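Long-range contact in myosin-17 (Arabidopsis thaliana, PDB 7KFL), which is a plant class XI myosin motor whose globular tail, the part in this structure, probably recognises the cargo that the motor carries along actin: residues A[163-175]-A[380-392]. Numbering follows the deposited sequence.
Sequences LEKIYGMIRDNLK and DDSSIPFTVEDIS
Arg171 reaches from the long helix 150-186 to the backbone of the C-terminal segment 380-392, a role suited to a long side chain rich in N-H groups. Its bonds there are weak and bent: NH1 gives to Ser383 O at 3.1 Å, near the guanidinium plane, and NH2 to Ser382 O at 3.4 Å. Asp172, next in the same helix, steadies the guanidinium by a salt bridge from OD1 to NE (3.1 Å), while Gln245 of helix 236-260 links both sides, OE1 accepting from Arg171 NH1 and NE2 giving to Ser383 O. The short carboxylate of Asp381 closes an Asx turn, OD1 accepting from Ser383 N and, on its syn lone pair, Ser383 OG. The extended chain of Lys175 brings NZ to 3.7 Å from Asp380 OD2, a long salt bridge.

Further along, Glu164 lays its aliphatic CG against Ile384 CG1 (3.7 Å), and Ile384 CG2 sits over a face of Phe386. A chi1 of 169° swings Tyr167 toward the segment, its face under Phe386 CE2 (edge-to-face, planes at 73°), its hydroxyl weakly bonded to the same Gln245 OE1. Replacing this ring with an alanine's methyl is likely to leave Phe386 without an aromatic face, open a gap beside Pro385 and cost Gln245 a hydroxyl partner. Leu163 CD2 meets Ile391 CD1 tip to tip at 3.4 Å. With direct polar links weak or long and supplemented by Gln245, apolar packing round Phe386 probably carries much of the contact.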
ATOM      1  N   LEU A 163      -8.563   9.693   5.941  1.00 49.55           N
ATOM      2  CA  LEU A 163      -8.116   8.275   6.022  1.00 49.46           C
ATOM      3  C   LEU A 163      -7.376   7.907   4.730  1.00 49.95           C
ATOM      4  O   LEU A 163      -6.293   7.296   4.819  1.00 50.88           O
ATOM      5  CB  LEU A 163      -9.322   7.355   6.242  1.00 49.51           C
ATOM      6  CG  LEU A 163      -9.013   5.857   6.228  1.00 49.74           C
ATOM      7  CD1 LEU A 163      -7.980   5.502   7.285  1.00 49.93           C
ATOM      8  CD2 LEU A 163     -10.273   5.033   6.430  1.00 50.03           C
ATOM      9  N   GLU A 164      -7.946   8.266   3.579  1.00 50.57           N
ATOM     10  CA  GLU A 164      -7.372   7.996   2.234  1.00 50.66           C
ATOM     11  C   GLU A 164      -6.044   8.749   2.091  1.00 50.27           C
ATOM     12  O   GLU A 164      -5.084   8.143   1.587  1.00 51.78           O
ATOM     13  CB  GLU A 164      -8.378   8.378   1.149  1.00 51.96           C
ATOM     14  CG  GLU A 164      -9.553   7.416   1.071  1.00 52.99           C
ATOM     15  CD  GLU A 164     -10.740   7.885   0.247  1.00 53.98           C
ATOM     16  OE1 GLU A 164     -10.640   8.956  -0.386  1.00 54.86           O
ATOM     17  OE2 GLU A 164     -11.767   7.176   0.247  1.00 54.91           O
ATOM     18  N   LYS A 165      -5.989  10.007   2.538  1.00 49.93           N
ATOM     19  CA  LYS A 165      -4.768  10.859   2.502  1.00 50.29           C
ATOM     20  C   LYS A 165      -3.675  10.241   3.383  1.00 50.10           C
ATOM     21  O   LYS A 165      -2.523  10.136   2.917  1.00 51.08           O
ATOM     22  CB  LYS A 165      -5.087  12.280   2.973  1.00 51.14           C
ATOM     23  CG  LYS A 165      -3.886  13.208   3.092  1.00 51.54           C
ATOM     24  CD  LYS A 165      -4.275  14.661   3.248  1.00 52.85           C
ATOM     25  CE  LYS A 165      -3.113  15.548   3.642  1.00 53.70           C
ATOM     26  NZ  LYS A 165      -2.121  15.674   2.550  1.00 54.01           N
ATOM     27  N   ILE A 166      -4.027   9.869   4.616  1.00 49.33           N
ATOM     28  CA  ILE A 166      -3.089   9.272   5.612  1.00 49.17           C
ATOM     29  C   ILE A 166      -2.562   7.945   5.048  1.00 49.14           C
ATOM     30  O   ILE A 166      -1.329   7.800   4.949  1.00 49.14           O
ATOM     31  CB  ILE A 166      -3.769   9.127   6.991  1.00 48.39           C
ATOM     32  CG1 ILE A 166      -3.941  10.494   7.662  1.00 48.38           C
ATOM     33  CG2 ILE A 166      -3.008   8.160   7.887  1.00 48.15           C
ATOM     34  CD1 ILE A 166      -4.983  10.521   8.758  1.00 48.62           C
ATOM     35  N   TYR A 167      -3.458   7.029   4.662  1.00 49.01           N
ATOM     36  CA  TYR A 167      -3.118   5.744   3.993  1.00 48.63           C
ATOM     37  C   TYR A 167      -2.122   6.006   2.857  1.00 49.04           C
ATOM     38  O   TYR A 167      -1.098   5.304   2.778  1.00 49.67           O
ATOM     39  CB  TYR A 167      -4.366   5.059   3.432  1.00 48.17           C
ATOM     40  CG  TYR A 167      -4.071   3.896   2.520  1.00 47.96           C
ATOM     41  CD1 TYR A 167      -3.854   4.083   1.163  1.00 47.68           C
ATOM     42  CD2 TYR A 167      -3.993   2.605   3.013  1.00 48.41           C
ATOM     43  CE1 TYR A 167      -3.578   3.019   0.321  1.00 47.74           C
ATOM     44  CE2 TYR A 167      -3.723   1.527   2.183  1.00 48.35           C
ATOM     45  CZ  TYR A 167      -3.511   1.735   0.832  1.00 47.83           C
ATOM     46  OH  TYR A 167      -3.235   0.674   0.021  1.00 47.82           O
ATOM     47  N   GLY A 168      -2.441   6.978   1.997  1.00 49.23           N
ATOM     48  CA  GLY A 168      -1.623   7.372   0.836  1.00 49.36           C
ATOM     49  C   GLY A 168      -0.230   7.824   1.241  1.00 49.64           C
ATOM     50  O   GLY A 168       0.722   7.471   0.528  1.00 50.17           O
ATOM     51  N   MET A 169      -0.113   8.570   2.346  1.00 50.22           N
ATOM     52  CA  MET A 169       1.162   9.179   2.823  1.00 50.85           C
ATOM     53  C   MET A 169       2.073   8.101   3.424  1.00 50.11           C
ATOM     54  O   MET A 169       3.287   8.147   3.147  1.00 50.15           O
ATOM     55  CB  MET A 169       0.899  10.276   3.859  1.00 51.95           C
ATOM     56  CG  MET A 169       0.509  11.599   3.228  1.00 52.58           C
ATOM     57  SD  MET A 169      -0.439  12.656   4.345  1.00 53.76           S
ATOM     58  CE  MET A 169       0.885  13.443   5.260  1.00 53.56           C
ATOM     59  N   ILE A 170       1.517   7.177   4.214  1.00 49.03           N
ATOM     60  CA  ILE A 170       2.256   6.004   4.771  1.00 49.00           C
ATOM     61  C   ILE A 170       2.847   5.215   3.595  1.00 48.04           C
ATOM     62  O   ILE A 170       4.079   5.008   3.577  1.00 47.89           O
ATOM     63  CB  ILE A 170       1.349   5.132   5.668  1.00 49.45           C
ATOM     64  CG1 ILE A 170       1.008   5.841   6.982  1.00 50.29           C
ATOM     65  CG2 ILE A 170       1.977   3.768   5.922  1.00 49.65           C
ATOM     66  CD1 ILE A 170      -0.091   5.173   7.787  1.00 50.50           C
ATOM     67  N   ARG A 171       1.995   4.810   2.649  1.00 47.01           N
ATOM     68  CA  ARG A 171       2.374   4.018   1.447  1.00 47.07           C
ATOM     69  C   ARG A 171       3.456   4.761   0.654  1.00 46.91           C
ATOM     70  O   ARG A 171       4.474   4.132   0.321  1.00 46.84           O
ATOM     71  CB  ARG A 171       1.142   3.754   0.576  1.00 46.63           C
ATOM     72  CG  ARG A 171       1.443   3.091  -0.762  1.00 46.66           C
ATOM     73  CD  ARG A 171       0.277   3.225  -1.720  1.00 46.84           C
ATOM     74  NE  ARG A 171       0.066   4.611  -2.120  1.00 46.60           N
ATOM     75  CZ  ARG A 171      -1.007   5.070  -2.755  1.00 46.48           C
ATOM     76  NH1 ARG A 171      -1.998   4.254  -3.081  1.00 46.35           N
ATOM     77  NH2 ARG A 171      -1.085   6.352  -3.062  1.00 46.83           N
ATOM     78  N   ASP A 172       3.238   6.043   0.353  1.00 47.59           N
ATOM     79  CA  ASP A 172       4.150   6.864  -0.490  1.00 48.88           C
ATOM     80  C   ASP A 172       5.471   7.090   0.266  1.00 48.69           C
ATOM     81  O   ASP A 172       6.526   7.033  -0.389  1.00 48.68           O
ATOM     82  CB  ASP A 172       3.453   8.148  -0.964  1.00 50.17           C
ATOM     83  CG  ASP A 172       2.361   7.925  -2.008  1.00 51.11           C
ATOM     84  OD1 ASP A 172       2.213   6.774  -2.486  1.00 51.36           O
ATOM     85  OD2 ASP A 172       1.655   8.902  -2.339  1.00 51.57           O
ATOM     86  N   ASN A 173       5.428   7.297   1.588  1.00 49.01           N
ATOM     87  CA  ASN A 173       6.637   7.433   2.452  1.00 49.48           C
ATOM     88  C   ASN A 173       7.502   6.168   2.349  1.00 49.30           C
ATOM     89  O   ASN A 173       8.741   6.305   2.259  1.00 48.14           O
ATOM     90  CB  ASN A 173       6.290   7.693   3.922  1.00 49.86           C
ATOM     91  CG  ASN A 173       5.920   9.131   4.219  1.00 50.49           C
ATOM     92  OD1 ASN A 173       5.925   9.983   3.334  1.00 51.25           O
ATOM     93  ND2 ASN A 173       5.589   9.410   5.470  1.00 50.99           N
ATOM     94  N   LEU A 174       6.871   4.989   2.380  1.00 48.85           N
ATOM     95  CA  LEU A 174       7.545   3.668   2.253  1.00 49.08           C
ATOM     96  C   LEU A 174       8.132   3.528   0.841  1.00 49.97           C
ATOM     97  O   LEU A 174       9.284   3.063   0.738  1.00 49.21           O
ATOM     98  CB  LEU A 174       6.539   2.556   2.574  1.00 48.69           C
ATOM     99  CG  LEU A 174       7.036   1.117   2.432  1.00 48.37           C
ATOM    100  CD1 LEU A 174       8.389   0.917   3.094  1.00 48.73           C
ATOM    101  CD2 LEU A 174       6.021   0.146   3.014  1.00 48.57           C
ATOM    102  N   LYS A 175       7.379   3.927  -0.194  1.00 52.19           N
ATOM    103  CA  LYS A 175       7.829   3.946  -1.617  1.00 54.14           C
ATOM    104  C   LYS A 175       9.113   4.777  -1.743  1.00 55.32           C
ATOM    105  O   LYS A 175      10.049   4.309  -2.412  1.00 56.41           O
ATOM    106  CB  LYS A 175       6.750   4.516  -2.546  1.00 55.51           C
ATOM    107  CG  LYS A 175       5.623   3.558  -2.916  1.00 56.71           C
ATOM    108  CD  LYS A 175       4.758   4.039  -4.071  1.00 57.83           C
ATOM    109  CE  LYS A 175       3.537   3.170  -4.305  1.00 58.99           C
ATOM    110  NZ  LYS A 175       2.720   3.643  -5.451  1.00 59.61           N
ATOM    111  N   ASP A 380       2.408   0.956 -11.424  1.00 54.83           N
ATOM    112  CA  ASP A 380       2.047   0.544 -10.040  1.00 54.18           C
ATOM    113  C   ASP A 380       0.594   0.942  -9.760  1.00 52.70           C
ATOM    114  O   ASP A 380       0.008   1.679 -10.577  1.00 51.85           O
ATOM    115  CB  ASP A 380       3.005   1.148  -9.006  1.00 54.83           C
ATOM    116  CG  ASP A 380       3.078   2.668  -9.018  1.00 56.12           C
ATOM    117  OD1 ASP A 380       2.031   3.313  -9.250  1.00 57.25           O
ATOM    118  OD2 ASP A 380       4.185   3.196  -8.798  1.00 57.13           O
ATOM    119  N   ASP A 381       0.053   0.472  -8.635  1.00 51.61           N
ATOM    120  CA  ASP A 381      -1.305   0.814  -8.136  1.00 51.08           C
ATOM    121  C   ASP A 381      -1.173   1.961  -7.128  1.00 51.08           C
ATOM    122  O   ASP A 381      -0.753   1.693  -5.984  1.00 51.96           O
ATOM    123  CB  ASP A 381      -1.984  -0.414  -7.524  1.00 50.78           C
ATOM    124  CG  ASP A 381      -3.441  -0.201  -7.160  1.00 50.88           C
ATOM    125  OD1 ASP A 381      -3.999   0.843  -7.558  1.00 50.40           O
ATOM    126  OD2 ASP A 381      -4.008  -1.086  -6.483  1.00 51.36           O
ATOM    127  N   SER A 382      -1.499   3.189  -7.544  1.00 50.94           N
ATOM    128  CA  SER A 382      -1.484   4.406  -6.689  1.00 51.49           C
ATOM    129  C   SER A 382      -2.922   4.814  -6.343  1.00 51.39           C
ATOM    130  O   SER A 382      -3.105   5.917  -5.793  1.00 51.07           O
ATOM    131  CB  SER A 382      -0.726   5.533  -7.349  1.00 52.27           C
ATOM    132  OG  SER A 382      -1.541   6.219  -8.290  1.00 53.02           O
ATOM    133  N   SER A 383      -3.895   3.947  -6.640  1.00 51.17           N
ATOM    134  CA  SER A 383      -5.336   4.137  -6.329  1.00 51.18           C
ATOM    135  C   SER A 383      -5.582   3.893  -4.835  1.00 50.74           C
ATOM    136  O   SER A 383      -4.711   3.292  -4.188  1.00 51.18           O
ATOM    137  CB  SER A 383      -6.192   3.222  -7.168  1.00 51.43           C
ATOM    138  OG  SER A 383      -6.174   1.898  -6.650  1.00 50.82           O
ATOM    139  N   ILE A 384      -6.724   4.355  -4.317  1.00 50.79           N
ATOM    140  CA  ILE A 384      -7.269   3.956  -2.984  1.00 50.48           C
ATOM    141  C   ILE A 384      -7.999   2.629  -3.188  1.00 51.03           C
ATOM    142  O   ILE A 384      -9.018   2.582  -3.874  1.00 50.46           O
ATOM    143  CB  ILE A 384      -8.168   5.063  -2.388  1.00 50.19           C
ATOM    144  CG1 ILE A 384      -7.354   6.107  -1.614  1.00 49.88           C
ATOM    145  CG2 ILE A 384      -9.265   4.479  -1.506  1.00 50.28           C
ATOM    146  CD1 ILE A 384      -6.197   6.710  -2.380  1.00 49.84           C
ATOM    147  N   PRO A 385      -7.479   1.502  -2.646  1.00 51.63           N
ATOM    148  CA  PRO A 385      -8.037   0.181  -2.933  1.00 52.97           C
ATOM    149  C   PRO A 385      -9.123  -0.302  -1.958  1.00 53.91           C
ATOM    150  O   PRO A 385      -9.320  -1.501  -1.866  1.00 53.57           O
ATOM    151  CB  PRO A 385      -6.775  -0.682  -2.812  1.00 52.43           C
ATOM    152  CG  PRO A 385      -6.040  -0.062  -1.644  1.00 51.91           C
ATOM    153  CD  PRO A 385      -6.296   1.426  -1.774  1.00 51.44           C
ATOM    154  N   PHE A 386      -9.813   0.621  -1.277  1.00 55.71           N
ATOM    155  CA  PHE A 386     -10.827   0.307  -0.235  1.00 57.39           C
ATOM    156  C   PHE A 386     -11.887   1.408  -0.152  1.00 59.45           C
ATOM    157  O   PHE A 386     -11.576   2.581  -0.444  1.00 59.54           O
ATOM    158  CB  PHE A 386     -10.159   0.140   1.133  1.00 57.05           C
ATOM    159  CG  PHE A 386      -9.428   1.363   1.627  1.00 55.95           C
ATOM    160  CD1 PHE A 386     -10.094   2.357   2.327  1.00 55.55           C
ATOM    161  CD2 PHE A 386      -8.073   1.525   1.384  1.00 55.54           C
ATOM    162  CE1 PHE A 386      -9.419   3.483   2.775  1.00 55.24           C
ATOM    163  CE2 PHE A 386      -7.399   2.648   1.834  1.00 54.84           C
ATOM    164  CZ  PHE A 386      -8.073   3.626   2.528  1.00 54.96           C
ATOM    165  N   THR A 387     -13.097   1.021   0.262  1.00 62.58           N
ATOM    166  CA  THR A 387     -14.215   1.918   0.654  1.00 65.16           C
ATOM    167  C   THR A 387     -14.468   1.744   2.157  1.00 67.87           C
ATOM    168  O   THR A 387     -14.041   0.711   2.710  1.00 68.04           O
ATOM    169  CB  THR A 387     -15.467   1.630  -0.183  1.00 65.65           C
ATOM    170  OG1 THR A 387     -15.817   0.257  -0.010  1.00 66.18           O
ATOM    171  CG2 THR A 387     -15.267   1.923  -1.654  1.00 65.57           C
ATOM    172  N   VAL A 388     -15.135   2.716   2.790  1.00 71.72           N
ATOM    173  CA  VAL A 388     -15.424   2.722   4.257  1.00 74.17           C
ATOM    174  C   VAL A 388     -16.276   1.492   4.600  1.00 76.85           C
ATOM    175  O   VAL A 388     -16.135   0.977   5.727  1.00 77.08           O
ATOM    176  CB  VAL A 388     -16.102   4.036   4.698  1.00 75.41           C
ATOM    177  CG1 VAL A 388     -16.558   3.994   6.151  1.00 76.00           C
ATOM    178  CG2 VAL A 388     -15.200   5.240   4.470  1.00 75.32           C
ATOM    179  N   GLU A 389     -17.116   1.038   3.661  1.00 80.54           N
ATOM    180  CA  GLU A 389     -17.981  -0.166   3.804  1.00 83.02           C
ATOM    181  C   GLU A 389     -17.107  -1.428   3.862  1.00 83.91           C
ATOM    182  O   GLU A 389     -17.420  -2.309   4.683  1.00 84.79           O
ATOM    183  CB  GLU A 389     -18.993  -0.230   2.656  1.00 85.32           C
ATOM    184  CG  GLU A 389     -20.001  -1.361   2.780  1.00 87.81           C
ATOM    185  CD  GLU A 389     -20.943  -1.287   3.970  1.00 90.10           C
ATOM    186  OE1 GLU A 389     -21.071  -0.197   4.565  1.00 90.73           O
ATOM    187  OE2 GLU A 389     -21.557  -2.324   4.298  1.00 92.77           O
ATOM    188  N   ASP A 390     -16.064  -1.515   3.024  1.00 84.36           N
ATOM    189  CA  ASP A 390     -15.091  -2.643   3.005  1.00 85.02           C
ATOM    190  C   ASP A 390     -14.374  -2.718   4.357  1.00 85.76           C
ATOM    191  O   ASP A 390     -14.293  -3.827   4.921  1.00 86.68           O
ATOM    192  CB  ASP A 390     -14.047  -2.498   1.893  1.00 84.80           C
ATOM    193  CG  ASP A 390     -14.582  -2.715   0.489  1.00 85.24           C
ATOM    194  OD1 ASP A 390     -15.646  -3.353   0.353  1.00 86.36           O
ATOM    195  OD2 ASP A 390     -13.922  -2.245  -0.460  1.00 84.87           O
ATOM    196  N   ILE A 391     -13.861  -1.579   4.837  1.00 86.52           N
ATOM    197  CA  ILE A 391     -13.142  -1.457   6.141  1.00 87.62           C
ATOM    198  C   ILE A 391     -14.048  -2.002   7.251  1.00 89.48           C
ATOM    199  O   ILE A 391     -13.565  -2.819   8.055  1.00 91.10           O
ATOM    200  CB  ILE A 391     -12.711   0.001   6.412  1.00 86.90           C
ATOM    201  CG1 ILE A 391     -11.649   0.468   5.412  1.00 85.76           C
ATOM    202  CG2 ILE A 391     -12.246   0.169   7.854  1.00 87.14           C
ATOM    203  CD1 ILE A 391     -11.122   1.862   5.668  1.00 85.07           C
ATOM    204  N   SER A 392     -15.312  -1.568   7.280  1.00 90.76           N
ATOM    205  CA  SER A 392     -16.336  -1.956   8.288  1.00 92.38           C
ATOM    206  C   SER A 392     -16.732  -3.429   8.117  1.00 94.56           C
ATOM    207  O   SER A 392     -16.954  -4.092   9.150  1.00 95.09           O
ATOM    208  CB  SER A 392     -17.544  -1.056   8.208  1.00 92.18           C
ATOM    209  OG  SER A 392     -18.271  -1.276   7.009  1.00 92.56           O
TER